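Local coordinates for protein mitochondrial enolase superfamily member 1 (Homo sapiens, PDB 4A35) that catalyses the magnesium-dependent dehydration of L-fuconate to 2-keto-3-deoxy-L-fuconate, a step in the breakdown of L-fucose, at residues Phe92-Thr97 and Cys150-Tyr155; Glu131-Pro134 and Val140-Asp143; Ala226-Asp231 and Met265-Lys270. One frame throughout, in Å; residues are numbered along the deposited sequence. Where two conformers were deposited one is given.

Interaction 1. Residues Phe92-Thr97 and Cys150-Tyr155; sequences FYRQLT and CIDFRY
Arg94, on helix 89-97, and Asp152, in the loop after helix 144-148, form a two-point salt bridge. The guanidinium comes side-on: NE of Arg94 donates to OD2 of Asp152 at 2.8 Å and NH2 of Arg94 to OD1 of the same aspartate at 3.0 Å, both nearly straight and on the syn sides of the oxygens. Bends at chi2 (70°) and chi3 (64°) curl the Arg94 chain, bringing the edge of its guanidinium to the carboxylate. From the other face of that carboxylate the backbone N of Arg154 reaches OD1 of Asp152, closing an Asx turn, while a water donates to both Asp152 OD2 and Thr97 OG1.

Stacking adds a second layer. The guanidinium of Arg154 lies flat on that of Arg94, planes 8° apart and centres 4.0 Å apart; the Asp152 carboxylate beside the pair probably balances the gathered positive charge, and Arg154 NH2 has its own partner in Ser98.

Apolar contact is slighter: CB of Asp152 meets CD1 of Tyr93 at 3.6 Å, while the Tyr93 hydroxyl bonds to Glu108. Met29 of the second subunit packs on Arg154. The arrangement is an arginine-arginine stack on a bidentate salt bridge, with an Asx turn shaping the loop that meets a helix of the enolase-type N-terminal domain.

Interaction 2. Residues Glu131-Pro134 and Val140-Asp143; sequences EGKP and VDMD
Lys133 and Asp141 meet through a single salt bridge that spans the short helix 135-141, from the loop before it to its last turn. The close part of the contact is confined to the ends of these two side chains. NZ of Lys133 lies 2.8 Å from OD2 of Asp141 and donates to the anti lone pair of that oxygen, the one turned away from OD1. Just behind the ammonium group, CE of Lys133 passes the same oxygen at 3.4 Å, and NZ is also 3.6 Å from CB of Asp141. The lysine reaches this far because its chain is fully extended beyond CG, whereas the aspartate needs only its short arm.

Away from this junction the contact is loose. The backbones stay well apart, with the CA atoms of Lys133 and Asp141 9.6 Å from each other, and only 79 Å² of surface is buried in all. Both residues are partly exposed, and the bridge lies at the protein surface. Gly132, whose positive phi belongs to a Schellman motif, ends helix 110-131 just before Lys133.

The other oxygen of the carboxylate, OD1, forms a salt bridge with Lys137 of the same helix. Asp141 therefore shares its charge between two lysines, one at each oxygen, an arrangement that would probably favour its ionised form and partly neutralise both ammonium groups.

Interaction 3. Residues Ala226-Asp231 and Met265-Lys270; sequences ADLQDD and MSKLAK
Two neighbouring outer helices of the enolase-type C-terminal barrel domain meet here, the start of helix 228-242 against the end of helix 258-268, with Leu228 of the first between Lys267 and Leu268 of the second. The two methyls of Leu228 divide the work. CD2 lies against the aliphatic chain of Lys267, 3.5 Å from its CD, a tight approach for two carbons; the side chains cross at about a right angle. CD1 turns to Leu268, whose CD2 is 4.1 Å away, and these two leucines run past each other in opposite senses. With CG of Leu228 opposite its backbone N (chi1 -178°), the branch is carried out toward the second helix. Were Leu228 replaced by an alanine, both methyl contacts would be lost, which is likely to open a gap beside Leu268 and leave the chain of Lys267 freer to move.

One turn further on, CB of Asp231 touches the same Leu268 CD2 at 4.1 Å, so that a single methyl packs against two residues of the first helix. The carboxylate of Asp231 is engaged by other partners: OD2 accepts from Gly225 N and from Trp264 NE1, and OD1 pairs with Arg234. At the helix start, Asp227 serves as N-cap, its OD1 accepting from Asp230 N at 2.9 Å.

Strand 247-251 lies between the helices in sequence, and Met250 on it touches Leu268 from the inner side. Such packing of successive helices around parallel strands is typical of the beta/alpha barrel of the mandelate racemase family.

The three contacts illustrate how chemistry follows position. Interactions 1 and 3 are partly buried, whereas interaction 2 is a surface contact. Charge carries the first two, but differently: interaction 1 joins a helix to a loop distant in sequence with several polar groups, while interaction 2 ties the loop before one short helix to that helix's last turn. Interaction 3 relies on apolar side chains between two helices of the barrel domain. No helix or strand is common to two of them, though interaction 2 lies in the stretch of chain between the two segments of interaction 1, their nearest atoms about 4 Å apart. Interaction 3 lies across the chain's centre, its centre about 42 and about 46 Å from the centres of interactions 1 and 2.

Interaction 1. Residues Phe92-Thr97 and Cys150-Tyr155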
# COMPACT_ATOMS: atom_id res chain seq x y z
N PHE A 92 14.95 15.00 3.20
CA PHE A 92 14.99 13.86 4.14
C PHE A 92 13.75 12.96 3.95
O PHE A 92 13.86 11.71 3.90
CB PHE A 92 15.08 14.37 5.58
CG PHE A 92 15.19 13.26 6.59
CD1 PHE A 92 16.35 12.49 6.68
CD2 PHE A 92 14.14 12.97 7.45
CE1 PHE A 92 16.49 11.51 7.65
CE2 PHE A 92 14.27 11.96 8.42
CZ PHE A 92 15.44 11.23 8.50
N TYR A 93 12.56 13.61 3.79
CA TYR A 93 11.32 12.91 3.50
C TYR A 93 11.47 12.04 2.23
O TYR A 93 11.15 10.84 2.24
CB TYR A 93 10.18 13.93 3.33
CG TYR A 93 8.83 13.25 3.17
CD1 TYR A 93 8.38 12.85 1.91
CD2 TYR A 93 8.06 12.92 4.29
CE1 TYR A 93 7.15 12.21 1.76
CE2 TYR A 93 6.87 12.23 4.16
CZ TYR A 93 6.41 11.86 2.90
OH TYR A 93 5.24 11.16 2.78
N ARG A 94 12.03 12.63 1.13
CA ARG A 94 12.24 11.90 -0.12
C ARG A 94 13.23 10.70 0.08
O ARG A 94 13.05 9.65 -0.52
CB ARG A 94 12.76 12.86 -1.22
CG ARG A 94 13.00 12.23 -2.59
CD ARG A 94 11.71 11.83 -3.31
NE ARG A 94 10.88 12.99 -3.64
CZ ARG A 94 11.07 13.76 -4.70
NH1 ARG A 94 12.06 13.50 -5.56
NH2 ARG A 94 10.29 14.80 -4.93
N GLN A 95 14.26 10.85 0.91
CA GLN A 95 15.21 9.74 1.10
C GLN A 95 14.54 8.55 1.84
O GLN A 95 14.74 7.39 1.43
CB GLN A 95 16.48 10.20 1.82
CG GLN A 95 17.49 9.07 1.98
CD GLN A 95 18.00 8.37 0.72
OE1 GLN A 95 17.33 7.45 0.12
NE2 GLN A 95 19.30 8.60 0.47
N LEU A 96 13.70 8.84 2.84
CA LEU A 96 12.97 7.79 3.56
C LEU A 96 11.91 7.10 2.68
O LEU A 96 11.74 5.88 2.78
CB LEU A 96 12.25 8.32 4.80
CG LEU A 96 13.13 8.78 5.98
CD1 LEU A 96 12.28 8.96 7.23
CD2 LEU A 96 14.24 7.79 6.28
N THR A 97 11.14 7.90 1.90
CA THR A 97 9.96 7.39 1.15
C THR A 97 10.28 6.97 -0.31
O THR A 97 9.43 6.31 -0.94
CB THR A 97 8.85 8.49 1.14
OG1 THR A 97 9.39 9.63 0.49
CG2 THR A 97 8.30 8.81 2.52
N CYS A 150 9.34 21.83 4.18
CA CYS A 150 9.28 20.52 4.87
C CYS A 150 8.47 19.52 4.07
O CYS A 150 8.42 18.34 4.45
CB CYS A 150 8.69 20.64 6.26
SG CYS A 150 9.57 21.75 7.36
N ILE A 151 7.76 20.00 3.02
CA ILE A 151 6.80 19.16 2.30
C ILE A 151 7.27 18.70 0.92
O ILE A 151 7.72 19.51 0.11
CB ILE A 151 5.45 19.94 2.16
CG1 ILE A 151 4.82 20.30 3.55
CG2 ILE A 151 4.47 19.16 1.28
CD1 ILE A 151 3.81 21.46 3.41
N ASP A 152 7.08 17.39 0.66
CA ASP A 152 7.30 16.83 -0.66
C ASP A 152 6.01 16.98 -1.50
O ASP A 152 5.02 16.36 -1.16
CB ASP A 152 7.75 15.34 -0.56
CG ASP A 152 8.35 14.77 -1.85
OD1 ASP A 152 8.20 15.42 -2.94
OD2 ASP A 152 9.00 13.72 -1.77
N PHE A 153 6.07 17.74 -2.63
CA PHE A 153 4.94 18.00 -3.51
C PHE A 153 4.89 17.03 -4.69
O PHE A 153 4.00 17.16 -5.52
CB PHE A 153 4.94 19.45 -4.04
CG PHE A 153 4.62 20.46 -2.95
CD1 PHE A 153 5.62 20.91 -2.08
CD2 PHE A 153 3.33 20.95 -2.81
CE1 PHE A 153 5.33 21.86 -1.10
CE2 PHE A 153 3.04 21.93 -1.84
CZ PHE A 153 4.03 22.36 -0.98
N ARG A 154 5.81 16.05 -4.75
CA ARG A 154 5.74 15.10 -5.87
C ARG A 154 4.33 14.48 -5.98
O ARG A 154 3.74 14.09 -4.97
CB ARG A 154 6.84 14.01 -5.81
CG ARG A 154 6.79 13.10 -7.04
CD ARG A 154 8.13 12.30 -7.27
NE ARG A 154 8.33 11.32 -6.20
CZ ARG A 154 9.36 10.46 -6.14
NH1 ARG A 154 10.34 10.51 -7.05
NH2 ARG A 154 9.45 9.59 -5.13
N TYR A 155 3.82 14.37 -7.21
CA TYR A 155 2.51 13.77 -7.57
C TYR A 155 1.30 14.62 -7.15
O TYR A 155 0.18 14.16 -7.36
CB TYR A 155 2.34 12.36 -7.04
CG TYR A 155 3.49 11.42 -7.39
CD1 TYR A 155 4.02 11.37 -8.69
CD2 TYR A 155 4.06 10.61 -6.41
CE1 TYR A 155 5.07 10.49 -9.01
CE2 TYR A 155 5.10 9.72 -6.72
CZ TYR A 155 5.58 9.64 -8.03
OH TYR A 155 6.61 8.76 -8.34
O HOH W 1 8.43 10.99 -1.69

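Interaction 2. Residues Glu131-Pro134 and Val140-Asp143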
# COMPACT_ATOMS: atom_id res chain seq x y z
N GLU A 131 13.15 23.23 20.39
CA GLU A 131 12.61 24.59 20.20
C GLU A 131 11.74 25.06 21.40
O GLU A 131 11.39 26.25 21.47
CB GLU A 131 11.79 24.69 18.88
CG GLU A 131 12.60 24.39 17.62
CD GLU A 131 13.56 25.43 17.07
OE1 GLU A 131 13.96 26.34 17.83
OE2 GLU A 131 13.89 25.36 15.86
N GLY A 132 11.43 24.15 22.34
CA GLY A 132 10.68 24.44 23.55
C GLY A 132 9.23 24.78 23.28
O GLY A 132 8.64 25.61 23.98
N LYS A 133 8.66 24.13 22.24
CA LYS A 133 7.29 24.38 21.80
C LYS A 133 6.55 23.07 21.51
O LYS A 133 7.16 22.11 21.03
CB LYS A 133 7.32 25.20 20.48
CG LYS A 133 7.66 26.65 20.67
CD LYS A 133 7.78 27.36 19.32
CE LYS A 133 8.24 28.79 19.55
NZ LYS A 133 8.33 29.56 18.28
N PRO A 134 5.23 23.00 21.81
CA PRO A 134 4.45 21.85 21.32
C PRO A 134 4.46 21.91 19.77
O PRO A 134 4.64 23.00 19.20
CB PRO A 134 3.03 22.11 21.86
CG PRO A 134 2.99 23.55 22.20
CD PRO A 134 4.37 24.05 22.41
N VAL A 140 2.46 26.62 13.82
CA VAL A 140 1.83 27.98 13.81
C VAL A 140 2.88 29.12 13.65
O VAL A 140 2.66 30.05 12.87
CB VAL A 140 0.95 28.20 15.07
CG1 VAL A 140 0.63 29.69 15.35
CG2 VAL A 140 -0.35 27.37 14.98
N ASP A 141 4.02 29.03 14.36
CA ASP A 141 5.05 30.06 14.35
C ASP A 141 5.99 29.99 13.16
O ASP A 141 6.74 30.94 12.94
CB ASP A 141 5.86 30.00 15.65
CG ASP A 141 5.11 30.52 16.88
OD1 ASP A 141 3.97 31.08 16.71
OD2 ASP A 141 5.67 30.42 18.00
N MET A 142 5.93 28.91 12.35
CA MET A 142 6.83 28.67 11.24
C MET A 142 6.57 29.63 10.11
O MET A 142 5.42 29.90 9.75
CB MET A 142 6.65 27.23 10.73
CG MET A 142 7.89 26.63 10.27
SD MET A 142 7.66 24.91 9.78
CE MET A 142 7.92 24.07 11.41
N ASP A 143 7.64 30.16 9.54
CA ASP A 143 7.56 31.02 8.38
C ASP A 143 6.90 30.19 7.22
O ASP A 143 7.34 29.04 7.02
CB ASP A 143 9.01 31.42 8.03
CG ASP A 143 9.14 32.32 6.83
OD1 ASP A 143 9.06 31.80 5.70
OD2 ASP A 143 9.42 33.52 7.02

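Interaction 3. Residues Ala226-Asp231 and Met265-Lys270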
# COMPACT_ATOMS: atom_id res chain seq x y z
N ALA A 226 -21.56 -5.24 9.94
CA ALA A 226 -21.42 -6.70 10.00
C ALA A 226 -22.79 -7.34 9.94
O ALA A 226 -22.95 -8.43 9.36
CB ALA A 226 -20.71 -7.11 11.30
N ASP A 227 -23.78 -6.70 10.57
CA ASP A 227 -25.11 -7.26 10.74
C ASP A 227 -26.12 -6.12 10.82
O ASP A 227 -26.10 -5.35 11.77
CB ASP A 227 -25.16 -8.16 12.00
CG ASP A 227 -26.50 -8.87 12.15
OD1 ASP A 227 -27.53 -8.18 12.41
OD2 ASP A 227 -26.56 -10.09 11.89
N LEU A 228 -26.98 -6.02 9.80
CA LEU A 228 -27.94 -4.92 9.70
C LEU A 228 -28.87 -4.83 10.91
O LEU A 228 -29.08 -3.73 11.39
CB LEU A 228 -28.77 -5.07 8.41
CG LEU A 228 -29.80 -3.98 8.12
CD1 LEU A 228 -29.16 -2.59 8.09
CD2 LEU A 228 -30.52 -4.29 6.83
N GLN A 229 -29.48 -5.96 11.34
CA GLN A 229 -30.41 -5.95 12.49
C GLN A 229 -29.69 -5.46 13.76
O GLN A 229 -30.25 -4.64 14.48
CB GLN A 229 -31.04 -7.33 12.71
CG GLN A 229 -32.10 -7.73 11.64
CD GLN A 229 -32.87 -6.57 11.02
OE1 GLN A 229 -32.74 -6.26 9.82
NE2 GLN A 229 -33.68 -5.87 11.83
N ASP A 230 -28.42 -5.89 13.98
CA ASP A 230 -27.61 -5.43 15.12
C ASP A 230 -27.36 -3.91 15.00
O ASP A 230 -27.41 -3.20 16.02
CB ASP A 230 -26.28 -6.20 15.28
CG ASP A 230 -25.53 -5.85 16.58
OD1 ASP A 230 -26.06 -6.18 17.69
OD2 ASP A 230 -24.39 -5.31 16.50
N ASP A 231 -27.12 -3.41 13.75
CA ASP A 231 -26.91 -1.98 13.53
C ASP A 231 -28.18 -1.21 13.87
O ASP A 231 -28.10 -0.18 14.52
CB ASP A 231 -26.47 -1.69 12.08
CG ASP A 231 -25.10 -2.20 11.70
OD1 ASP A 231 -24.28 -2.48 12.63
OD2 ASP A 231 -24.82 -2.31 10.48
N MET A 265 -27.07 1.64 3.73
CA MET A 265 -27.23 3.01 4.23
C MET A 265 -28.65 3.55 4.02
O MET A 265 -29.11 4.37 4.83
CB MET A 265 -26.19 3.96 3.64
CG MET A 265 -24.79 3.75 4.25
SD MET A 265 -24.79 3.78 6.08
CE MET A 265 -25.56 5.44 6.36
N SER A 266 -29.36 3.06 2.97
CA SER A 266 -30.75 3.46 2.73
C SER A 266 -31.63 3.00 3.91
O SER A 266 -32.62 3.66 4.25
CB SER A 266 -31.29 2.87 1.42
OG SER A 266 -31.62 1.50 1.58
N LYS A 267 -31.24 1.87 4.57
CA LYS A 267 -31.98 1.29 5.70
C LYS A 267 -31.60 1.98 7.04
O LYS A 267 -32.41 1.99 7.99
CB LYS A 267 -31.72 -0.22 5.76
CG LYS A 267 -32.45 -0.93 4.62
CD LYS A 267 -31.90 -2.29 4.37
CE LYS A 267 -32.72 -3.09 3.40
NZ LYS A 267 -32.02 -4.36 3.03
N LEU A 268 -30.36 2.50 7.14
CA LEU A 268 -29.89 3.20 8.36
C LEU A 268 -30.13 4.72 8.31
O LEU A 268 -29.90 5.42 9.30
CB LEU A 268 -28.38 2.93 8.60
CG LEU A 268 -28.01 1.50 8.96
CD1 LEU A 268 -26.51 1.32 9.11
CD2 LEU A 268 -28.87 0.96 10.17
N ALA A 269 -30.58 5.25 7.14
CA ALA A 269 -30.78 6.68 6.99
C ALA A 269 -31.82 7.25 7.97
O ALA A 269 -31.71 8.43 8.34
CB ALA A 269 -31.19 7.01 5.55
N LYS A 270 -32.76 6.40 8.47
CA LYS A 270 -33.79 6.85 9.42
C LYS A 270 -33.14 7.40 10.72
O LYS A 270 -33.76 8.21 11.38
CB LYS A 270 -34.79 5.73 9.75
CG LYS A 270 -34.19 4.46 10.39
CD LYS A 270 -35.25 3.36 10.50
CE LYS A 270 -34.73 2.02 10.94
NZ LYS A 270 -35.84 1.00 10.96